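Local coordinates for protein Baccell_00875 (Bacteroides cellulosilyticus DSM 14838, PDB 5NO8) that probably cleaves, as a polysaccharide lyase, the bond between capping L-rhamnose and glucuronic acid in complex arabinogalactan proteins, at residues D141-T146 with N199-E204; T165-G170 with G216-D221; A173-A178 with G580-Y585. One frame throughout, in Å; residues are numbered along the deposited sequence.

Overall arrangement
Following the chain from the N terminus, residues 141-146, 165-170 and 173-178 pass first, and then each finds its partner in the same order: 199-204, 216-221 and 580-585. The three loops therefore all cross, none lying within another. Contact 1 closes a loop of 52 residues and joins two strands of a mixed sheet. Contact 2 closes one of 45 residues between that sheet and the edge strand of an eight-stranded antiparallel sheet. Contacts 1 and 2 touch, since 217-221 pairs with both strands of contact 1. Contact 3 spans 401 residues, bringing a loop that follows helix 562-576 onto strand 175-180, the sheet neighbour of strand 163-168 in contact 2.

Contact 1 (D141-T146 with N199-E204); sequences DVAVYT and NYEIWE
Ala-143 and Glu-201 meet across two strands that share no backbone hydrogen bonds. Strands 137-145 and 199-203 both pair antiparallel with strand 217-221 and run in broadly the same sense but markedly inclined, their nearest CA atoms, those of Ala-143 and Tyr-200, 8.0 Å apart. The small Ala-143 suits this face: its CB lies 4.1 Å from Glu-201 OE2, leaving room for the carboxylate, whose OE2 is hydrogen-bonded to Tyr-76 and closely approached by Asp-221 of the strand between. At Asp-141, where the chain turns a corner, OD2 is 4.6 Å from Glu-201 OE1. One water donates to Asp-141 OD2 at 2.8 Å and to Glu-201 OE1 at 2.7 Å, and Lys-664 pairs with Asp-141, which probably eases the repulsion. At the other end, Tyr-145 and Trp-203 form an offset edge-to-face pair, with CE1 of Tyr-145 3.8 Å from CD1 of Trp-203 and the planes at 74°. Trp-203 holds CG beside its backbone N (chi1 -63°), turning the indole toward Tyr-145, while its NE1 bonds to Tyr-76, the same hydroxyl that meets Glu-201. The contact thus joins the two neighbours of strand 217-221 in a mixed sheet, through side chains on one face.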
ATOM      1  N   ASP A 141       1.166  11.292 -22.593  1.00 13.16           N
ATOM      2  CA  ASP A 141       0.543  11.590 -21.296  1.00 13.81           C
ATOM      3  C   ASP A 141      -0.935  11.942 -21.468  1.00 13.71           C
ATOM      4  O   ASP A 141      -1.420  13.004 -21.057  1.00 12.64           O
ATOM      5  CB  ASP A 141       1.331  12.683 -20.569  1.00 14.94           C
ATOM      6  CG  ASP A 141       2.535  12.118 -19.821  1.00 16.74           C
ATOM      7  OD1 ASP A 141       3.057  11.060 -20.276  1.00 18.65           O
ATOM      8  OD2 ASP A 141       2.920  12.683 -18.757  1.00 16.40           O
ATOM      9  N   VAL A 142      -1.617  11.009 -22.084  1.00 13.56           N
ATOM     10  CA  VAL A 142      -3.053  11.087 -22.339  1.00 14.50           C
ATOM     11  C   VAL A 142      -3.736  10.443 -21.125  1.00 14.27           C
ATOM     12  O   VAL A 142      -3.412   9.314 -20.773  1.00 13.46           O
ATOM     13  CB  VAL A 142      -3.451  10.286 -23.596  1.00 15.52           C
ATOM     14  CG1 VAL A 142      -4.953  10.444 -23.876  1.00 15.53           C
ATOM     15  CG2 VAL A 142      -2.600  10.706 -24.782  1.00 16.26           C
ATOM     16  N   ALA A 143      -4.653  11.162 -20.484  1.00 13.14           N
ATOM     17  CA  ALA A 143      -5.297  10.631 -19.274  1.00 12.80           C
ATOM     18  C   ALA A 143      -6.703  11.152 -19.099  1.00 12.74           C
ATOM     19  O   ALA A 143      -7.026  12.225 -19.571  1.00 12.90           O
ATOM     20  CB  ALA A 143      -4.459  10.921 -18.033  1.00 12.91           C
ATOM     21  N   VAL A 144      -7.547  10.334 -18.460  1.00 12.28           N
ATOM     22  CA  VAL A 144      -8.902  10.721 -18.117  1.00 11.79           C
ATOM     23  C   VAL A 144      -8.957  10.783 -16.589  1.00 12.20           C
ATOM     24  O   VAL A 144      -8.553   9.833 -15.891  1.00 11.98           O
ATOM     25  CB  VAL A 144      -9.928   9.715 -18.654  1.00 12.25           C
ATOM     26  CG1 VAL A 144     -11.355  10.058 -18.209  1.00 12.86           C
ATOM     27  CG2 VAL A 144      -9.856   9.624 -20.159  1.00 12.29           C
ATOM     28  N   TYR A 145      -9.478  11.883 -16.048  1.00 11.92           N
ATOM     29  CA  TYR A 145      -9.703  11.961 -14.607  1.00 12.74           C
ATOM     30  C   TYR A 145     -10.804  11.003 -14.166  1.00 13.25           C
ATOM     31  O   TYR A 145     -11.874  10.947 -14.775  1.00 12.01           O
ATOM     32  CB  TYR A 145     -10.078  13.377 -14.186  1.00 13.34           C
ATOM     33  CG  TYR A 145      -9.011  14.382 -14.391  1.00 13.45           C
ATOM     34  CD1 TYR A 145      -7.804  14.287 -13.711  1.00 13.04           C
ATOM     35  CD2 TYR A 145      -9.201  15.452 -15.243  1.00 13.54           C
ATOM     36  CE1 TYR A 145      -6.802  15.231 -13.882  1.00 13.30           C
ATOM     37  CE2 TYR A 145      -8.226  16.401 -15.419  1.00 14.04           C
ATOM     38  CZ  TYR A 145      -7.035  16.316 -14.723  1.00 13.59           C
ATOM     39  OH  TYR A 145      -6.072  17.286 -14.923  1.00 14.99           O
ATOM     40  N   THR A 146     -10.516  10.239 -13.103  1.00 13.56           N
ATOM     41  CA  THR A 146     -11.469   9.315 -12.489  1.00 13.63           C
ATOM     42  C   THR A 146     -11.345   9.551 -10.983  1.00 14.52           C
ATOM     43  O   THR A 146     -10.661   8.790 -10.274  1.00 15.20           O
ATOM     44  CB  THR A 146     -11.208   7.841 -12.870  1.00 14.76           C
ATOM     45  OG1 THR A 146      -9.886   7.477 -12.461  1.00 15.29           O
ATOM     46  CG2 THR A 146     -11.400   7.604 -14.365  1.00 15.63           C
ATOM     47  N   ASN A 199      -1.263   3.042 -17.026  1.00 12.08           N
ATOM     48  CA  ASN A 199      -0.767   3.501 -15.740  1.00 12.58           C
ATOM     49  C   ASN A 199      -1.775   4.462 -15.136  1.00 12.25           C
ATOM     50  O   ASN A 199      -2.869   4.626 -15.657  1.00 11.64           O
ATOM     51  CB  ASN A 199       0.599   4.208 -15.903  1.00 12.02           C
ATOM     52  CG  ASN A 199       1.541   3.872 -14.768  1.00 12.70           C
ATOM     53  OD1 ASN A 199       1.124   3.863 -13.627  1.00 12.35           O
ATOM     54  ND2 ASN A 199       2.815   3.561 -15.093  1.00 12.89           N
ATOM     55  N   TYR A 200      -1.438   5.040 -14.002  1.00 12.20           N
ATOM     56  CA  TYR A 200      -2.235   6.127 -13.464  1.00 12.67           C
ATOM     57  C   TYR A 200      -1.354   7.187 -12.825  1.00 12.97           C
ATOM     58  O   TYR A 200      -0.207   6.945 -12.490  1.00 12.56           O
ATOM     59  CB  TYR A 200      -3.289   5.623 -12.482  1.00 12.72           C
ATOM     60  CG  TYR A 200      -2.735   5.106 -11.164  1.00 12.63           C
ATOM     61  CD1 TYR A 200      -2.275   3.806 -11.061  1.00 13.92           C
ATOM     62  CD2 TYR A 200      -2.678   5.921 -10.030  1.00 13.45           C
ATOM     63  CE1 TYR A 200      -1.801   3.310  -9.871  1.00 13.90           C
ATOM     64  CE2 TYR A 200      -2.193   5.434  -8.813  1.00 13.99           C
ATOM     65  CZ  TYR A 200      -1.731   4.130  -8.755  1.00 14.84           C
ATOM     66  OH  TYR A 200      -1.240   3.580  -7.588  1.00 15.51           O
ATOM     67  N   GLU A 201      -1.932   8.368 -12.667  1.00 12.76           N
ATOM     68  CA  GLU A 201      -1.276   9.481 -12.032  1.00 13.62           C
ATOM     69  C   GLU A 201      -2.101   9.951 -10.871  1.00 13.67           C
ATOM     70  O   GLU A 201      -3.299   9.693 -10.799  1.00 12.75           O
ATOM     71  CB  GLU A 201      -1.131  10.637 -13.003  1.00 13.88           C
ATOM     72  CG  GLU A 201      -0.121  10.377 -14.088  1.00 15.11           C
ATOM     73  CD  GLU A 201      -0.134  11.467 -15.139  1.00 15.62           C
ATOM     74  OE1 GLU A 201       0.478  12.521 -14.877  1.00 15.85           O
ATOM     75  OE2 GLU A 201      -0.785  11.278 -16.200  1.00 16.14           O
ATOM     76  N   ILE A 202      -1.441  10.674  -9.984  1.00 13.58           N
ATOM     77  CA  ILE A 202      -2.085  11.264  -8.825  1.00 13.40           C
ATOM     78  C   ILE A 202      -1.872  12.766  -8.927  1.00 13.77           C
ATOM     79  O   ILE A 202      -0.747  13.240  -9.166  1.00 14.64           O
ATOM     80  CB  ILE A 202      -1.497  10.728  -7.489  1.00 13.79           C
ATOM     81  CG1 ILE A 202      -1.792   9.249  -7.296  1.00 13.42           C
ATOM     82  CG2 ILE A 202      -2.020  11.511  -6.276  1.00 14.65           C
ATOM     83  CD1 ILE A 202      -3.237   8.889  -7.119  1.00 13.65           C
ATOM     84  N   TRP A 203      -2.952  13.511  -8.704  1.00 13.52           N
ATOM     85  CA  TRP A 203      -2.908  14.967  -8.673  1.00 13.54           C
ATOM     86  C   TRP A 203      -3.393  15.484  -7.319  1.00 14.05           C
ATOM     87  O   TRP A 203      -4.144  14.796  -6.633  1.00 13.64           O
ATOM     88  CB  TRP A 203      -3.768  15.571  -9.807  1.00 13.51           C
ATOM     89  CG  TRP A 203      -3.293  15.221 -11.149  1.00 13.15           C
ATOM     90  CD1 TRP A 203      -3.725  14.199 -11.928  1.00 13.86           C
ATOM     91  CD2 TRP A 203      -2.263  15.865 -11.865  1.00 13.44           C
ATOM     92  NE1 TRP A 203      -3.035  14.185 -13.113  1.00 13.84           N
ATOM     93  CE2 TRP A 203      -2.116  15.186 -13.094  1.00 13.56           C
ATOM     94  CE3 TRP A 203      -1.449  16.968 -11.599  1.00 13.67           C
ATOM     95  CZ2 TRP A 203      -1.188  15.580 -14.063  1.00 14.03           C
ATOM     96  CZ3 TRP A 203      -0.514  17.332 -12.523  1.00 13.77           C
ATOM     97  CH2 TRP A 203      -0.395  16.649 -13.757  1.00 14.04           C
ATOM     98  N   GLU A 204      -2.934  16.688  -6.963  1.00 14.73           N
ATOM     99  CA  GLU A 204      -3.368  17.430  -5.754  1.00 15.90           C
ATOM    100  C   GLU A 204      -2.961  16.780  -4.417  1.00 17.09           C
ATOM    101  O   GLU A 204      -3.781  16.536  -3.510  1.00 18.13           O
ATOM    102  CB  GLU A 204      -4.861  17.718  -5.795  1.00 16.65           C
ATOM    103  CG  GLU A 204      -5.318  18.485  -7.024  1.00 17.29           C
ATOM    104  CD  GLU A 204      -4.723  19.886  -7.089  1.00 19.45           C
ATOM    105  OE1 GLU A 204      -4.431  20.457  -6.020  1.00 21.10           O
ATOM    106  OE2 GLU A 204      -4.518  20.418  -8.195  1.00 21.08           O
TER
HETATM  107  O   HOH W   1       1.196  13.974 -17.041  1.00 15.27           O

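Contact 2 (T165-G170 with G216-D221)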
ATOM      1  N   THR A 165      -9.630   2.347  -3.366  1.00 14.39           N
ATOM      2  CA  THR A 165      -9.665   2.241  -4.813  1.00 14.99           C
ATOM      3  C   THR A 165      -8.492   1.389  -5.305  1.00 13.97           C
ATOM      4  O   THR A 165      -7.357   1.811  -5.238  1.00 14.83           O
ATOM      5  CB  THR A 165      -9.666   3.666  -5.382  1.00 15.88           C
ATOM      6  OG1 THR A 165     -10.781   4.373  -4.794  1.00 19.01           O
ATOM      7  CG2 THR A 165      -9.857   3.651  -6.833  1.00 16.38           C
ATOM      8  N   HIS A 166      -8.785   0.190  -5.765  1.00 13.72           N
ATOM      9  CA  HIS A 166      -7.754  -0.770  -6.167  1.00 13.14           C
ATOM     10  C   HIS A 166      -7.614  -0.657  -7.668  1.00 12.88           C
ATOM     11  O   HIS A 166      -8.461  -1.156  -8.418  1.00 13.22           O
ATOM     12  CB  HIS A 166      -8.165  -2.149  -5.724  1.00 13.14           C
ATOM     13  CG  HIS A 166      -8.274  -2.250  -4.235  1.00 13.55           C
ATOM     14  ND1 HIS A 166      -7.199  -2.003  -3.405  1.00 14.35           N
ATOM     15  CD2 HIS A 166      -9.345  -2.467  -3.422  1.00 13.15           C
ATOM     16  CE1 HIS A 166      -7.602  -2.092  -2.143  1.00 14.34           C
ATOM     17  NE2 HIS A 166      -8.890  -2.393  -2.125  1.00 12.77           N
ATOM     18  N   ILE A 167      -6.529  -0.011  -8.079  1.00 12.44           N
ATOM     19  CA  ILE A 167      -6.287   0.293  -9.490  1.00 12.74           C
ATOM     20  C   ILE A 167      -5.355  -0.766 -10.061  1.00 12.50           C
ATOM     21  O   ILE A 167      -4.328  -1.046  -9.451  1.00 13.55           O
ATOM     22  CB  ILE A 167      -5.626   1.663  -9.646  1.00 12.63           C
ATOM     23  CG1 ILE A 167      -6.471   2.741  -8.960  1.00 13.69           C
ATOM     24  CG2 ILE A 167      -5.432   1.999 -11.129  1.00 12.56           C
ATOM     25  CD1 ILE A 167      -5.709   4.028  -8.773  1.00 14.23           C
ATOM     26  N   TRP A 168      -5.725  -1.349 -11.194  1.00 11.69           N
ATOM     27  CA  TRP A 168      -4.828  -2.241 -11.923  1.00 11.43           C
ATOM     28  C   TRP A 168      -4.579  -1.702 -13.306  1.00 11.98           C
ATOM     29  O   TRP A 168      -5.512  -1.653 -14.146  1.00 12.19           O
ATOM     30  CB  TRP A 168      -5.317  -3.676 -11.987  1.00 11.51           C
ATOM     31  CG  TRP A 168      -4.354  -4.569 -12.702  1.00 11.03           C
ATOM     32  CD1 TRP A 168      -4.657  -5.479 -13.674  1.00 11.01           C
ATOM     33  CD2 TRP A 168      -2.922  -4.610 -12.543  1.00 11.45           C
ATOM     34  NE1 TRP A 168      -3.513  -6.069 -14.126  1.00 11.17           N
ATOM     35  CE2 TRP A 168      -2.440  -5.584 -13.441  1.00 11.05           C
ATOM     36  CE3 TRP A 168      -2.009  -3.950 -11.703  1.00 11.23           C
ATOM     37  CZ2 TRP A 168      -1.078  -5.909 -13.551  1.00 11.41           C
ATOM     38  CZ3 TRP A 168      -0.651  -4.249 -11.837  1.00 11.32           C
ATOM     39  CH2 TRP A 168      -0.211  -5.241 -12.754  1.00 11.52           C
ATOM     40  N   LYS A 169      -3.317  -1.338 -13.541  1.00 12.23           N
ATOM     41  CA  LYS A 169      -2.860  -0.833 -14.830  1.00 12.93           C
ATOM     42  C   LYS A 169      -2.620  -1.966 -15.836  1.00 12.84           C
ATOM     43  O   LYS A 169      -1.565  -2.067 -16.458  1.00 14.22           O
ATOM     44  CB  LYS A 169      -1.594   0.041 -14.646  1.00 13.97           C
ATOM     45  CG  LYS A 169      -0.387  -0.694 -14.082  1.00 15.07           C
ATOM     46  CD  LYS A 169       0.827   0.220 -13.896  1.00 16.59           C
ATOM     47  CE  LYS A 169       2.026  -0.636 -13.494  1.00 17.63           C
ATOM     48  NZ  LYS A 169       3.249   0.150 -13.271  1.00 18.43           N
ATOM     49  N   GLY A 170      -3.626  -2.797 -16.035  1.00 12.43           N
ATOM     50  CA  GLY A 170      -3.471  -4.037 -16.797  1.00 12.60           C
ATOM     51  C   GLY A 170      -3.723  -3.948 -18.280  1.00 11.76           C
ATOM     52  O   GLY A 170      -4.142  -4.945 -18.892  1.00 11.78           O
ATOM     53  N   GLY A 216      -5.774  11.970  -3.058  1.00 15.87           N
ATOM     54  CA  GLY A 216      -5.690  12.892  -4.153  1.00 15.49           C
ATOM     55  C   GLY A 216      -6.644  12.509  -5.277  1.00 15.44           C
ATOM     56  O   GLY A 216      -7.625  11.788  -5.073  1.00 16.73           O
ATOM     57  N   ILE A 217      -6.374  13.061  -6.449  1.00 14.94           N
ATOM     58  CA  ILE A 217      -7.219  12.905  -7.626  1.00 14.56           C
ATOM     59  C   ILE A 217      -6.543  11.953  -8.597  1.00 13.90           C
ATOM     60  O   ILE A 217      -5.486  12.256  -9.084  1.00 13.87           O
ATOM     61  CB  ILE A 217      -7.473  14.240  -8.336  1.00 15.64           C
ATOM     62  CG1 ILE A 217      -8.145  15.254  -7.388  1.00 16.07           C
ATOM     63  CG2 ILE A 217      -8.315  14.047  -9.604  1.00 15.94           C
ATOM     64  CD1 ILE A 217      -9.456  14.820  -6.793  1.00 16.71           C
ATOM     65  N   ILE A 218      -7.199  10.846  -8.883  1.00 13.24           N
ATOM     66  CA  ILE A 218      -6.661   9.800  -9.781  1.00 13.60           C
ATOM     67  C   ILE A 218      -6.949  10.160 -11.240  1.00 14.17           C
ATOM     68  O   ILE A 218      -8.061  10.565 -11.566  1.00 14.72           O
ATOM     69  CB  ILE A 218      -7.283   8.435  -9.439  1.00 14.45           C
ATOM     70  CG1 ILE A 218      -6.840   7.999  -8.022  1.00 15.56           C
ATOM     71  CG2 ILE A 218      -6.944   7.384 -10.491  1.00 14.29           C
ATOM     72  CD1 ILE A 218      -7.794   7.073  -7.323  1.00 17.24           C
ATOM     73  N   ALA A 219      -5.942  10.011 -12.108  1.00 13.17           N
ATOM     74  CA  ALA A 219      -6.096  10.088 -13.553  1.00 12.62           C
ATOM     75  C   ALA A 219      -5.603   8.775 -14.169  1.00 13.42           C
ATOM     76  O   ALA A 219      -4.504   8.333 -13.869  1.00 13.61           O
ATOM     77  CB  ALA A 219      -5.316  11.256 -14.137  1.00 12.51           C
ATOM     78  N   LEU A 220      -6.431   8.138 -14.975  1.00 12.64           N
ATOM     79  CA  LEU A 220      -6.034   6.893 -15.639  1.00 12.59           C
ATOM     80  C   LEU A 220      -5.340   7.226 -16.971  1.00 13.13           C
ATOM     81  O   LEU A 220      -5.921   7.927 -17.820  1.00 13.39           O
ATOM     82  CB  LEU A 220      -7.249   5.992 -15.841  1.00 13.16           C
ATOM     83  CG  LEU A 220      -7.966   5.568 -14.550  1.00 13.32           C
ATOM     84  CD1 LEU A 220      -9.051   4.575 -14.870  1.00 14.19           C
ATOM     85  CD2 LEU A 220      -7.050   4.976 -13.473  1.00 14.54           C
ATOM     86  N   ASP A 221      -4.128   6.700 -17.159  1.00 12.51           N
ATOM     87  CA  ASP A 221      -3.334   6.959 -18.349  1.00 13.33           C
ATOM     88  C   ASP A 221      -3.603   5.972 -19.467  1.00 12.61           C
ATOM     89  O   ASP A 221      -3.510   4.768 -19.274  1.00 13.32           O
ATOM     90  CB  ASP A 221      -1.840   6.915 -18.031  1.00 14.13           C
ATOM     91  CG  ASP A 221      -1.419   7.958 -17.024  1.00 15.99           C
ATOM     92  OD1 ASP A 221      -1.791   9.143 -17.193  1.00 20.13           O
ATOM     93  OD2 ASP A 221      -0.707   7.608 -16.068  1.00 15.53           O
TER
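Ile-167 and Ile-218 reach toward each other tip to tip between two facing sheets, and the packing centres on this pair. The methyl CD1 of Ile-167 lies 4.0 Å from CD1 of Ile-218 and equally far from its CG2, so it rests against both branches of its partner. Beta-branched isoleucine suits the place, because one side chain extends in two directions from a strand. The second branch of Ile-167 is used too: with CG1 beside the backbone N (chi1 -55°), CG2 is turned to the other flank and approaches CD2 of Leu-220 at 4.1 Å. Leu-220 crosses it at a slant, bringing in only the end of its chain. Thr-165 adds its methyl, CG2 lying 4.0 Å from Ile-218 CD1, while its hydroxyl turns back to a weak bond with the carbonyl of Ala-163 in its own strand, and the apolar branch is left for the interface. Tyr-200 and Ile-202 extend the same layer from strand 199-203.

Beyond Ile-167 the contact thins out. Lys-169 centres an inverse gamma turn, and its partly exposed chain leads away from 216-221 to a long, weak ion pair with Glu-671. The axes of the short strand segments come within 10.1 Å at an angle of 19°; with an apolar layer and no hydrogen bonds between them, they are consistent with the face-to-face packing of a beta-sandwich.

Contact 3 (A173-A178 with G580-Y585)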
ATOM      1  N   ALA A 173      -6.863  -5.277 -20.058  1.00 12.36           N
ATOM      2  CA  ALA A 173      -7.593  -5.886 -18.949  1.00 12.62           C
ATOM      3  C   ALA A 173      -7.445  -5.069 -17.685  1.00 12.64           C
ATOM      4  O   ALA A 173      -7.525  -5.594 -16.566  1.00 12.52           O
ATOM      5  CB  ALA A 173      -7.086  -7.287 -18.731  1.00 12.70           C
ATOM      6  N   ALA A 174      -7.251  -3.758 -17.855  1.00 12.34           N
ATOM      7  CA  ALA A 174      -7.196  -2.862 -16.724  1.00 12.18           C
ATOM      8  C   ALA A 174      -8.556  -2.783 -16.019  1.00 12.07           C
ATOM      9  O   ALA A 174      -9.590  -3.032 -16.606  1.00 12.64           O
ATOM     10  CB  ALA A 174      -6.763  -1.483 -17.179  1.00 12.94           C
ATOM     11  N   TYR A 175      -8.524  -2.420 -14.740  1.00 11.55           N
ATOM     12  CA  TYR A 175      -9.719  -2.269 -13.956  1.00 12.12           C
ATOM     13  C   TYR A 175      -9.480  -1.393 -12.736  1.00 12.06           C
ATOM     14  O   TYR A 175      -8.358  -1.101 -12.358  1.00 11.44           O
ATOM     15  CB  TYR A 175     -10.284  -3.637 -13.539  1.00 12.64           C
ATOM     16  CG  TYR A 175      -9.413  -4.448 -12.611  1.00 12.51           C
ATOM     17  CD1 TYR A 175      -9.266  -4.113 -11.261  1.00 13.10           C
ATOM     18  CD2 TYR A 175      -8.716  -5.547 -13.084  1.00 12.83           C
ATOM     19  CE1 TYR A 175      -8.467  -4.854 -10.426  1.00 13.40           C
ATOM     20  CE2 TYR A 175      -7.946  -6.310 -12.246  1.00 12.63           C
ATOM     21  CZ  TYR A 175      -7.833  -5.957 -10.916  1.00 13.59           C
ATOM     22  OH  TYR A 175      -7.019  -6.680 -10.094  1.00 14.71           O
ATOM     23  N   VAL A 176     -10.587  -1.002 -12.113  1.00 12.82           N
ATOM     24  CA  VAL A 176     -10.589  -0.439 -10.780  1.00 13.81           C
ATOM     25  C   VAL A 176     -11.668  -1.160  -9.959  1.00 14.59           C
ATOM     26  O   VAL A 176     -12.817  -1.304 -10.396  1.00 14.67           O
ATOM     27  CB  VAL A 176     -10.841   1.082 -10.746  1.00 13.66           C
ATOM     28  CG1 VAL A 176     -10.754   1.575  -9.321  1.00 13.62           C
ATOM     29  CG2 VAL A 176      -9.854   1.864 -11.618  1.00 14.51           C
ATOM     30  N   ASN A 177     -11.270  -1.662  -8.795  1.00 14.72           N
ATOM     31  CA  ASN A 177     -12.192  -2.256  -7.853  1.00 14.77           C
ATOM     32  C   ASN A 177     -12.241  -1.332  -6.653  1.00 15.15           C
ATOM     33  O   ASN A 177     -11.273  -1.230  -5.923  1.00 14.21           O
ATOM     34  CB  ASN A 177     -11.712  -3.641  -7.472  1.00 15.76           C
ATOM     35  CG  ASN A 177     -12.670  -4.359  -6.550  1.00 16.73           C
ATOM     36  OD1 ASN A 177     -13.847  -3.970  -6.435  1.00 18.51           O
ATOM     37  ND2 ASN A 177     -12.180  -5.384  -5.866  1.00 16.88           N
ATOM     38  N   ALA A 178     -13.356  -0.606  -6.489  1.00 14.91           N
ATOM     39  CA  ALA A 178     -13.521   0.331  -5.417  1.00 14.51           C
ATOM     40  C   ALA A 178     -14.362  -0.279  -4.310  1.00 14.90           C
ATOM     41  O   ALA A 178     -15.548  -0.514  -4.473  1.00 14.95           O
ATOM     42  CB  ALA A 178     -14.134   1.604  -5.944  1.00 15.43           C
ATOM     43  N   GLY A 580      -5.568  -5.003  -2.396  1.00 14.27           N
ATOM     44  CA  GLY A 580      -6.008  -5.478  -3.688  1.00 14.62           C
ATOM     45  C   GLY A 580      -5.476  -6.871  -4.001  1.00 14.70           C
ATOM     46  O   GLY A 580      -4.742  -7.477  -3.189  1.00 14.91           O
ATOM     47  N   PHE A 581      -5.856  -7.385  -5.173  1.00 14.12           N
ATOM     48  CA  PHE A 581      -5.389  -8.693  -5.658  1.00 14.08           C
ATOM     49  C   PHE A 581      -4.704  -8.567  -7.011  1.00 13.20           C
ATOM     50  O   PHE A 581      -4.600  -9.562  -7.749  1.00 13.47           O
ATOM     51  CB  PHE A 581      -6.525  -9.728  -5.683  1.00 15.75           C
ATOM     52  CG  PHE A 581      -7.712  -9.304  -6.500  1.00 16.64           C
ATOM     53  CD1 PHE A 581      -7.754  -9.520  -7.873  1.00 17.47           C
ATOM     54  CD2 PHE A 581      -8.792  -8.666  -5.888  1.00 17.93           C
ATOM     55  CE1 PHE A 581      -8.854  -9.111  -8.623  1.00 19.06           C
ATOM     56  CE2 PHE A 581      -9.881  -8.251  -6.640  1.00 17.65           C
ATOM     57  CZ  PHE A 581      -9.898  -8.456  -7.998  1.00 18.39           C
ATOM     58  N   GLN A 582      -4.197  -7.370  -7.324  1.00 13.09           N
ATOM     59  CA  GLN A 582      -3.567  -7.126  -8.616  1.00 12.87           C
ATOM     60  C   GLN A 582      -2.352  -8.055  -8.804  1.00 12.49           C
ATOM     61  O   GLN A 582      -1.632  -8.355  -7.821  1.00 12.69           O
ATOM     62  CB  GLN A 582      -3.071  -5.698  -8.748  1.00 13.09           C
ATOM     63  CG  GLN A 582      -4.120  -4.613  -8.620  1.00 13.43           C
ATOM     64  CD  GLN A 582      -4.275  -4.101  -7.219  1.00 13.96           C
ATOM     65  OE1 GLN A 582      -4.185  -4.888  -6.255  1.00 13.72           O
ATOM     66  NE2 GLN A 582      -4.494  -2.797  -7.074  1.00 12.80           N
ATOM     67  N   PRO A 583      -2.078  -8.482 -10.031  1.00 12.34           N
ATOM     68  CA  PRO A 583      -0.954  -9.448 -10.236  1.00 11.80           C
ATOM     69  C   PRO A 583       0.410  -8.770 -10.358  1.00 12.63           C
ATOM     70  O   PRO A 583       1.050  -8.788 -11.423  1.00 11.84           O
ATOM     71  CB  PRO A 583      -1.367 -10.164 -11.517  1.00 12.08           C
ATOM     72  CG  PRO A 583      -2.097  -9.098 -12.288  1.00 11.94           C
ATOM     73  CD  PRO A 583      -2.894  -8.360 -11.255  1.00 11.85           C
ATOM     74  N   SER A 584       0.818  -8.150  -9.253  1.00 12.36           N
ATOM     75  CA  SER A 584       2.079  -7.437  -9.124  1.00 12.26           C
ATOM     76  C   SER A 584       2.565  -7.625  -7.691  1.00 12.18           C
ATOM     77  O   SER A 584       1.797  -7.502  -6.758  1.00 12.46           O
ATOM     78  CB  SER A 584       1.896  -5.944  -9.379  1.00 12.15           C
ATOM     79  OG  SER A 584       3.084  -5.215  -9.100  1.00 13.05           O
ATOM     80  N   TYR A 585       3.857  -7.850  -7.525  1.00 11.85           N
ATOM     81  CA  TYR A 585       4.458  -7.905  -6.198  1.00 11.73           C
ATOM     82  C   TYR A 585       4.321  -6.568  -5.450  1.00 11.93           C
ATOM     83  O   TYR A 585       4.295  -6.550  -4.243  1.00 12.25           O
ATOM     84  CB  TYR A 585       5.904  -8.384  -6.233  1.00 12.23           C
ATOM     85  CG  TYR A 585       6.858  -7.474  -6.971  1.00 12.66           C
ATOM     86  CD1 TYR A 585       7.060  -7.615  -8.336  1.00 13.19           C
ATOM     87  CD2 TYR A 585       7.515  -6.429  -6.312  1.00 13.44           C
ATOM     88  CE1 TYR A 585       7.912  -6.759  -9.038  1.00 13.63           C
ATOM     89  CE2 TYR A 585       8.393  -5.599  -6.982  1.00 13.72           C
ATOM     90  CZ  TYR A 585       8.603  -5.787  -8.343  1.00 14.24           C
ATOM     91  OH  TYR A 585       9.459  -4.950  -9.011  1.00 15.36           O
TER
HETATM   92  O   HOH W   2      -7.289  -5.868  -7.112  1.00 16.62           O
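This is a docking contact between an irregular loop and a strand: Phe-581 and Gln-582, in the segment after helix 562-576, settle against Tyr-175 and Asn-177 on strand 175-180 of the antiparallel sheet. The rings of Tyr-175 and Phe-581 are inclined by only 27° but slid apart, with centroids 5.8 Å from each other, so they barely overlap. The touching is done by the phenol end, whose OH comes within 3.4 Å of Phe-581 CE1 and also lies 3.9 Å from Gln-582 CG. Phe-581 carries CG between its backbone N and carbonyl carbon (chi1 56°), which places the ring beside its own N-H, where a water accepts from Phe-581 N at 2.8 Å, bonds to Tyr-175 OH at 3.1 Å and lies over the centre of one ring face. At the edge of that ring, Asn-177 ND2 stands 3.8 Å from CE2, while its N-H is engaged by Asn-245 OD1. Arg-249 makes a cation-pi contact with Phe-581. Replacing Phe-581 by an alanine is likely to leave Arg-249 without its ring and open a gap beside the Tyr-175 hydroxyl and the water. At Gly-580 a CB would clash with Gln-582 OE1 as the glutamine now lies, with its NE2 bonded to the carbonyl of Ile-167. Since the phenol OH meets only carbon of Phe-581 and Gln-582 directly, the polar link between the segments runs through the water.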